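Local atomic coordinates of N-acetylglucosamine-6-phosphate deacetylase (Thermotoga maritima, PDB entry 1O12), a protein that probably removes the acetyl group from N-acetylglucosamine-6-phosphate by hydrolysis, as a metal-dependent member of the NagA family. Residues A[80-84]-A[85-89]; A[229-232]-A[233-236]; A[266-269]-A[270-274]. One frame throughout, in Å; residues are numbered along the deposited sequence.

All three contacts are local turns within the amidohydrolase family region, whose members fold as TIM barrels. Interactions 1 and 2 each carry the chain from a helix into a barrel strand, 75-83 into 87-93 and 223-230 into 235-239; their centres lie 28 Å apart on opposite sides of the chain's centre. Interaction 3 instead follows strand 262-265 and holds Asp267, the predicted proton donor/acceptor; the Ile269 side chain is about 9 Å from the bound iron. Its centre is 14 Å from that of interaction 1, whose Leu82 side chain is about 12 Å from that of Asp267. In interaction 2, the Leu236 side chain is about 9 Å from that of the iron ligand His209.

Interaction 1 of 3, residues A[80-84]-A[85-89]; sequences EFLYS and QGVTT
The carbonyl oxygen Leu82 O is gripped by two backbone donors that arrive from opposite faces of its plane. Gln85 N lies 2.8 Å from Leu82 O and well above that plane, whereas Val87 N, 3.0 Å from the same Leu82 O, is tilted from it by a smaller 35°. A third bond runs from Gly86 N to Tyr83 O, and Tyr83 O also accepts from Thr365 OG1. The Val87-to-Leu82 and Gly86-to-Tyr83 pairing, with Gly86 at positive phi as the C-prime residue, defines a Schellman motif: it ends helix 75-83 and turns the chain into strand 87-93 of the barrel. Between the residues joined by the outer bond, Leu82 CB meets Val87 CB at 3.9 Å, an apolar contact. Gln85 has CG beside its own backbone N (chi1 -68°) and a second bend at chi2, which fold the amide back toward Phe81. There Gln85 CG lies 4.0 Å from Phe81 CE2, and NE2 approaches CZ obliquely, with ring and amide planes only 19° apart. The other end of the amide, OE1, accepts from the backbone N of Ser308. Cutting Gln85 back to an alanine is likely to leave Ser308 N without this acceptor and to open a gap beside the Phe81 ring. Ser84 OG sits over one face of that ring, offset toward the rim. The Tyr83 ring extends along the start of the strand, its CD1 3.4 Å from Val87 O, while its hydroxyl bonds to Glu79 OE1.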
loop_
_atom_site.group_PDB
_atom_site.type_symbol
_atom_site.label_atom_id
_atom_site.label_comp_id
_atom_site.label_asym_id
_atom_site.label_seq_id
_atom_site.Cartn_x
_atom_site.Cartn_y
_atom_site.Cartn_z
ATOM N N GLU A 80 33.664 -16.190 -5.015
ATOM C CA GLU A 80 34.415 -16.515 -3.839
ATOM C C GLU A 80 33.977 -15.646 -2.637
ATOM O O GLU A 80 33.790 -16.153 -1.527
ATOM C CB GLU A 80 35.907 -16.346 -4.180
ATOM C CG GLU A 80 36.876 -16.871 -3.144
ATOM C CD GLU A 80 36.382 -18.159 -2.463
ATOM O OE1 GLU A 80 35.952 -19.113 -3.170
ATOM O OE2 GLU A 80 36.435 -18.211 -1.207
ATOM N N PHE A 81 33.790 -14.349 -2.832
ATOM C CA PHE A 81 33.373 -13.537 -1.697
ATOM C C PHE A 81 31.953 -13.865 -1.241
ATOM O O PHE A 81 31.693 -14.017 -0.044
ATOM C CB PHE A 81 33.439 -12.051 -2.023
ATOM C CG PHE A 81 33.026 -11.187 -0.881
ATOM C CD1 PHE A 81 33.821 -11.105 0.264
ATOM C CD2 PHE A 81 31.800 -10.526 -0.897
ATOM C CE1 PHE A 81 33.398 -10.376 1.397
ATOM C CE2 PHE A 81 31.368 -9.798 0.232
ATOM C CZ PHE A 81 32.172 -9.727 1.380
ATOM N N LEU A 82 31.041 -13.960 -2.211
ATOM C CA LEU A 82 29.636 -14.243 -1.933
ATOM C C LEU A 82 29.372 -15.452 -1.038
ATOM O O LEU A 82 28.373 -15.477 -0.296
ATOM C CB LEU A 82 28.867 -14.370 -3.247
ATOM C CG LEU A 82 28.807 -13.014 -3.948
ATOM C CD1 LEU A 82 27.855 -13.090 -5.107
ATOM C CD2 LEU A 82 28.361 -11.935 -2.971
ATOM N N TYR A 83 30.259 -16.441 -1.090
ATOM C CA TYR A 83 30.100 -17.620 -0.261
ATOM C C TYR A 83 30.169 -17.212 1.203
ATOM O O TYR A 83 29.514 -17.814 2.055
ATOM C CB TYR A 83 31.171 -18.665 -0.591
ATOM C CG TYR A 83 30.893 -19.404 -1.892
ATOM C CD1 TYR A 83 29.610 -19.892 -2.179
ATOM C CD2 TYR A 83 31.905 -19.622 -2.844
ATOM C CE1 TYR A 83 29.345 -20.564 -3.370
ATOM C CE2 TYR A 83 31.645 -20.301 -4.041
ATOM C CZ TYR A 83 30.368 -20.758 -4.291
ATOM O OH TYR A 83 30.084 -21.387 -5.460
ATOM N N SER A 84 30.946 -16.173 1.496
ATOM C CA SER A 84 31.074 -15.676 2.870
ATOM C C SER A 84 29.823 -14.921 3.299
ATOM O O SER A 84 29.747 -14.449 4.423
ATOM C CB SER A 84 32.255 -14.732 3.007
ATOM O OG SER A 84 32.005 -13.516 2.332
ATOM N N GLN A 85 28.860 -14.781 2.397
ATOM C CA GLN A 85 27.614 -14.110 2.724
ATOM C C GLN A 85 26.501 -15.147 2.648
ATOM O O GLN A 85 25.317 -14.819 2.759
ATOM C CB GLN A 85 27.354 -12.959 1.747
ATOM C CG GLN A 85 28.319 -11.824 1.900
ATOM C CD GLN A 85 28.314 -11.268 3.303
ATOM O OE1 GLN A 85 27.273 -10.923 3.823
ATOM N NE2 GLN A 85 29.483 -11.184 3.926
ATOM N N GLY A 86 26.904 -16.406 2.457
ATOM C CA GLY A 86 25.958 -17.504 2.372
ATOM C C GLY A 86 25.256 -17.614 1.030
ATOM O O GLY A 86 24.360 -18.443 0.878
ATOM N N VAL A 87 25.656 -16.781 0.063
ATOM C CA VAL A 87 25.071 -16.771 -1.279
ATOM C C VAL A 87 25.607 -17.910 -2.143
ATOM O O VAL A 87 26.802 -17.994 -2.407
ATOM C CB VAL A 87 25.371 -15.449 -2.022
ATOM C CG1 VAL A 87 24.817 -15.527 -3.442
ATOM C CG2 VAL A 87 24.746 -14.239 -1.260
ATOM N N THR A 88 24.717 -18.782 -2.589
ATOM C CA THR A 88 25.106 -19.905 -3.415
ATOM C C THR A 88 24.603 -19.837 -4.876
ATOM O O THR A 88 24.830 -20.756 -5.658
ATOM C CB THR A 88 24.642 -21.209 -2.773
ATOM O OG1 THR A 88 23.245 -21.125 -2.483
ATOM C CG2 THR A 88 25.408 -21.468 -1.499
ATOM N N THR A 89 23.886 -18.776 -5.225
ATOM C CA THR A 89 23.411 -18.572 -6.582
ATOM C C THR A 89 23.290 -17.069 -6.759
ATOM O O THR A 89 22.678 -16.383 -5.936
ATOM C CB THR A 89 22.016 -19.177 -6.875
ATOM O OG1 THR A 89 22.029 -20.589 -6.662
ATOM C CG2 THR A 89 21.637 -18.927 -8.337
#

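Interaction 2 of 3, residues A[229-232]-A[233-236]; sequences LLLD and DVKL
Leu231, the first residue to leave helical backbone angles after helix 223-230, opens a type I beta turn closed by a weak bond from Val234 N to Leu231 O, long at 3.4 Å but fairly straight at 164°. The turn brings its two apolar end residues together: Leu231 CB lies 3.6 Å from Val234 CG2, and Leu231 CD1 reaches the same methyl at 3.8 Å. Val234 offers that branch because CG2 stands anti to the carbonyl carbon, with CG1 anti to the backbone N (chi1 161°). Further along, Leu229 CD2 and Leu236 CD1 meet more loosely, at 4.4 Å, and both leucines also pack on Phe210. At the turn's corner the carboxylates of Asp232 and Asp233 diverge, Asp232 OD1 standing 6.9 Å from Asp233 OD2. Each has a lysine at long, weak ion-pair range, Lys255 of the second subunit for Asp232 and Lys205 for Asp233, which would probably temper any repulsion. Asp233 OD2 is hydrogen-bonded to Tyr200 OH, and the Tyr200 side chain also packs against Leu231 and Val234. The whole is the helix-to-strand turn of a beta-alpha-beta unit made by strand 206-207, helix 223-230 and strand 235-239, as expected of a TIM-barrel amidohydrolase.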
loop_
_atom_site.group_PDB
_atom_site.type_symbol
_atom_site.label_atom_id
_atom_site.label_comp_id
_atom_site.label_asym_id
_atom_site.label_seq_id
_atom_site.Cartn_x
_atom_site.Cartn_y
_atom_site.Cartn_z
ATOM N N LEU A 229 2.044 -3.166 -5.724
ATOM C CA LEU A 229 1.429 -3.436 -4.451
ATOM C C LEU A 229 0.113 -4.175 -4.607
ATOM O O LEU A 229 -0.206 -5.053 -3.814
ATOM C CB LEU A 229 1.188 -2.121 -3.700
ATOM C CG LEU A 229 2.424 -1.290 -3.391
ATOM C CD1 LEU A 229 2.034 0.113 -2.958
ATOM C CD2 LEU A 229 3.231 -2.037 -2.316
ATOM N N LEU A 230 -0.639 -3.818 -5.638
ATOM C CA LEU A 230 -1.967 -4.383 -5.869
ATOM C C LEU A 230 -2.011 -5.831 -6.272
ATOM O O LEU A 230 -2.813 -6.604 -5.737
ATOM C CB LEU A 230 -2.710 -3.572 -6.939
ATOM C CG LEU A 230 -4.114 -4.049 -7.305
ATOM C CD1 LEU A 230 -5.010 -3.949 -6.084
ATOM C CD2 LEU A 230 -4.674 -3.214 -8.441
ATOM N N LEU A 231 -1.149 -6.189 -7.220
ATOM C CA LEU A 231 -1.100 -7.543 -7.760
ATOM C C LEU A 231 -0.377 -8.527 -6.857
ATOM O O LEU A 231 0.840 -8.438 -6.636
ATOM C CB LEU A 231 -0.444 -7.516 -9.143
ATOM C CG LEU A 231 -1.110 -6.501 -10.070
ATOM C CD1 LEU A 231 -0.266 -6.315 -11.312
ATOM C CD2 LEU A 231 -2.552 -6.960 -10.405
ATOM N N ASP A 232 -1.137 -9.495 -6.360
ATOM C CA ASP A 232 -0.612 -10.508 -5.453
ATOM C C ASP A 232 0.486 -11.436 -5.942
ATOM O O ASP A 232 1.287 -11.885 -5.139
ATOM C CB ASP A 232 -1.769 -11.318 -4.913
ATOM C CG ASP A 232 -2.553 -10.552 -3.862
ATOM O OD1 ASP A 232 -2.788 -9.316 -4.064
ATOM O OD2 ASP A 232 -2.925 -11.189 -2.836
ATOM N N ASP A 233 0.541 -11.721 -7.242
ATOM C CA ASP A 233 1.587 -12.601 -7.758
ATOM C C ASP A 233 2.759 -11.896 -8.459
ATOM O O ASP A 233 3.520 -12.538 -9.170
ATOM C CB ASP A 233 0.988 -13.629 -8.700
ATOM C CG ASP A 233 0.245 -12.992 -9.803
ATOM O OD1 ASP A 233 -0.287 -13.724 -10.659
ATOM O OD2 ASP A 233 0.193 -11.737 -9.804
ATOM N N VAL A 234 2.872 -10.586 -8.278
ATOM C CA VAL A 234 3.982 -9.791 -8.822
ATOM C C VAL A 234 4.941 -9.694 -7.640
ATOM O O VAL A 234 4.548 -9.225 -6.560
ATOM C CB VAL A 234 3.564 -8.329 -9.169
ATOM C CG1 VAL A 234 4.798 -7.443 -9.261
ATOM C CG2 VAL A 234 2.815 -8.288 -10.462
ATOM N N LYS A 235 6.181 -10.122 -7.810
ATOM C CA LYS A 235 7.104 -10.036 -6.686
ATOM C C LYS A 235 7.898 -8.726 -6.762
ATOM O O LYS A 235 8.114 -8.195 -7.855
ATOM C CB LYS A 235 8.042 -11.246 -6.674
ATOM C CG LYS A 235 7.330 -12.592 -6.723
ATOM C CD LYS A 235 8.283 -13.713 -6.318
ATOM C CE LYS A 235 7.625 -15.082 -6.399
ATOM N NZ LYS A 235 6.273 -15.080 -5.753
ATOM N N LEU A 236 8.333 -8.207 -5.618
ATOM C CA LEU A 236 9.071 -6.960 -5.614
ATOM C C LEU A 236 10.438 -7.154 -5.018
ATOM O O LEU A 236 10.573 -7.746 -3.944
ATOM C CB LEU A 236 8.342 -5.895 -4.790
ATOM C CG LEU A 236 6.831 -5.710 -4.965
ATOM C CD1 LEU A 236 6.328 -4.608 -4.050
ATOM C CD2 LEU A 236 6.542 -5.376 -6.420
#

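Interaction 3 of 3, residues A[266-269]-A[270-274]; sequences TDSI and SAAGL
With chi1 at 171°, the Ser268 hydroxyl swings to the far side of CB from the backbone N, beside the carbonyl carbon, which brings OG to 3.3 Å from Ala272 CB. Ile269 instead holds CG1 between its backbone N and carbonyl carbon (chi1 60°), and its extended outer chain carries CD1 toward Ala271. As a result, Ile269 CG1 and CD1 both border the small Ala271 methyl, the closer approach being 4.0 Å from Ile269 CG1 to Ala271 CB.

Backbone bonds support this arrangement. A type I turn from Ile269 to Ala272 is closed by Ala272 N bonding to Ile269 O at 2.9 Å. Ala272 CB is also 3.3 Å from Ile269 O, so the methyl lies against the same carbonyl oxygen that its own N-H bonds. A type II turn follows directly from Ala271 to Leu274, closed by Leu274 N bonding to Ala271 O at 2.9 Å, with Gly273 at positive phi. Ser268 OG has its polar partner in Gly64 O, in strand 61-65, while Ile269 packs on Leu281 and has its backbone bonded to Ser303.

These turns continue the loop after strand 262-265 that carries Asp267, the predicted proton donor/acceptor, whose OD1 bonds to His63 NE2. The Ile269 side chain also comes within about 4 Å of Gly302, a predicted substrate-binding residue. The chemistry implies a division of labour: the Ser268 hydroxyl spends its hydrogen bond on Gly64 and meets Ala272 only by packing, so between the two segments the one hydrogen bond is Ala272 N to Ile269 O, the rest being packing.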
loop_
_atom_site.group_PDB
_atom_site.type_symbol
_atom_site.label_atom_id
_atom_site.label_comp_id
_atom_site.label_asym_id
_atom_site.label_seq_id
_atom_site.Cartn_x
_atom_site.Cartn_y
_atom_site.Cartn_z
ATOM N N THR A 266 20.750 -7.283 -3.305
ATOM C CA THR A 266 21.804 -6.472 -2.747
ATOM C C THR A 266 22.029 -5.167 -3.530
ATOM O O THR A 266 22.150 -4.101 -2.920
ATOM C CB THR A 266 23.101 -7.336 -2.654
ATOM O OG1 THR A 266 23.733 -7.127 -1.388
ATOM C CG2 THR A 266 24.052 -7.043 -3.784
ATOM N N ASP A 267 22.040 -5.241 -4.867
ATOM C CA ASP A 267 22.269 -4.081 -5.738
ATOM C C ASP A 267 23.614 -3.483 -5.343
ATOM O O ASP A 267 23.871 -2.292 -5.489
ATOM C CB ASP A 267 21.140 -3.043 -5.584
ATOM C CG ASP A 267 21.182 -1.917 -6.671
ATOM O OD1 ASP A 267 21.352 -2.192 -7.891
ATOM O OD2 ASP A 267 21.009 -0.733 -6.296
ATOM N N SER A 268 24.465 -4.348 -4.828
ATOM C CA SER A 268 25.793 -3.997 -4.388
ATOM C C SER A 268 26.710 -3.613 -5.558
ATOM O O SER A 268 26.544 -4.083 -6.692
ATOM C CB SER A 268 26.369 -5.203 -3.641
ATOM O OG SER A 268 27.734 -5.082 -3.322
ATOM N N ILE A 269 27.667 -2.739 -5.291
ATOM C CA ILE A 269 28.626 -2.374 -6.325
ATOM C C ILE A 269 30.030 -2.753 -5.834
ATOM O O ILE A 269 30.192 -3.145 -4.678
ATOM C CB ILE A 269 28.562 -0.874 -6.663
ATOM C CG1 ILE A 269 28.875 -0.034 -5.426
ATOM C CG2 ILE A 269 27.195 -0.554 -7.237
ATOM C CD1 ILE A 269 28.776 1.469 -5.675
ATOM N N SER A 270 31.020 -2.669 -6.718
ATOM C CA SER A 270 32.413 -2.985 -6.389
ATOM C C SER A 270 32.904 -2.338 -5.088
ATOM O O SER A 270 33.667 -2.938 -4.340
ATOM C CB SER A 270 33.323 -2.542 -7.535
ATOM O OG SER A 270 33.148 -1.155 -7.802
ATOM N N ALA A 271 32.459 -1.117 -4.819
ATOM C CA ALA A 271 32.860 -0.395 -3.619
ATOM C C ALA A 271 32.481 -1.078 -2.303
ATOM O O ALA A 271 33.101 -0.819 -1.272
ATOM C CB ALA A 271 32.265 1.014 -3.645
ATOM N N ALA A 272 31.469 -1.940 -2.319
ATOM C CA ALA A 272 31.038 -2.589 -1.094
ATOM C C ALA A 272 32.199 -3.295 -0.422
ATOM O O ALA A 272 32.917 -4.064 -1.054
ATOM C CB ALA A 272 29.922 -3.567 -1.387
ATOM N N GLY A 273 32.387 -3.015 0.866
ATOM C CA GLY A 273 33.474 -3.623 1.617
ATOM C C GLY A 273 34.794 -2.868 1.484
ATOM O O GLY A 273 35.837 -3.375 1.904
ATOM N N LEU A 274 34.764 -1.674 0.893
ATOM C CA LEU A 274 35.973 -0.873 0.733
ATOM C C LEU A 274 35.794 0.488 1.414
ATOM O O LEU A 274 34.665 0.953 1.581
ATOM C CB LEU A 274 36.278 -0.665 -0.745
ATOM C CG LEU A 274 36.431 -1.938 -1.574
ATOM C CD1 LEU A 274 36.884 -1.590 -2.991
ATOM C CD2 LEU A 274 37.432 -2.863 -0.911
#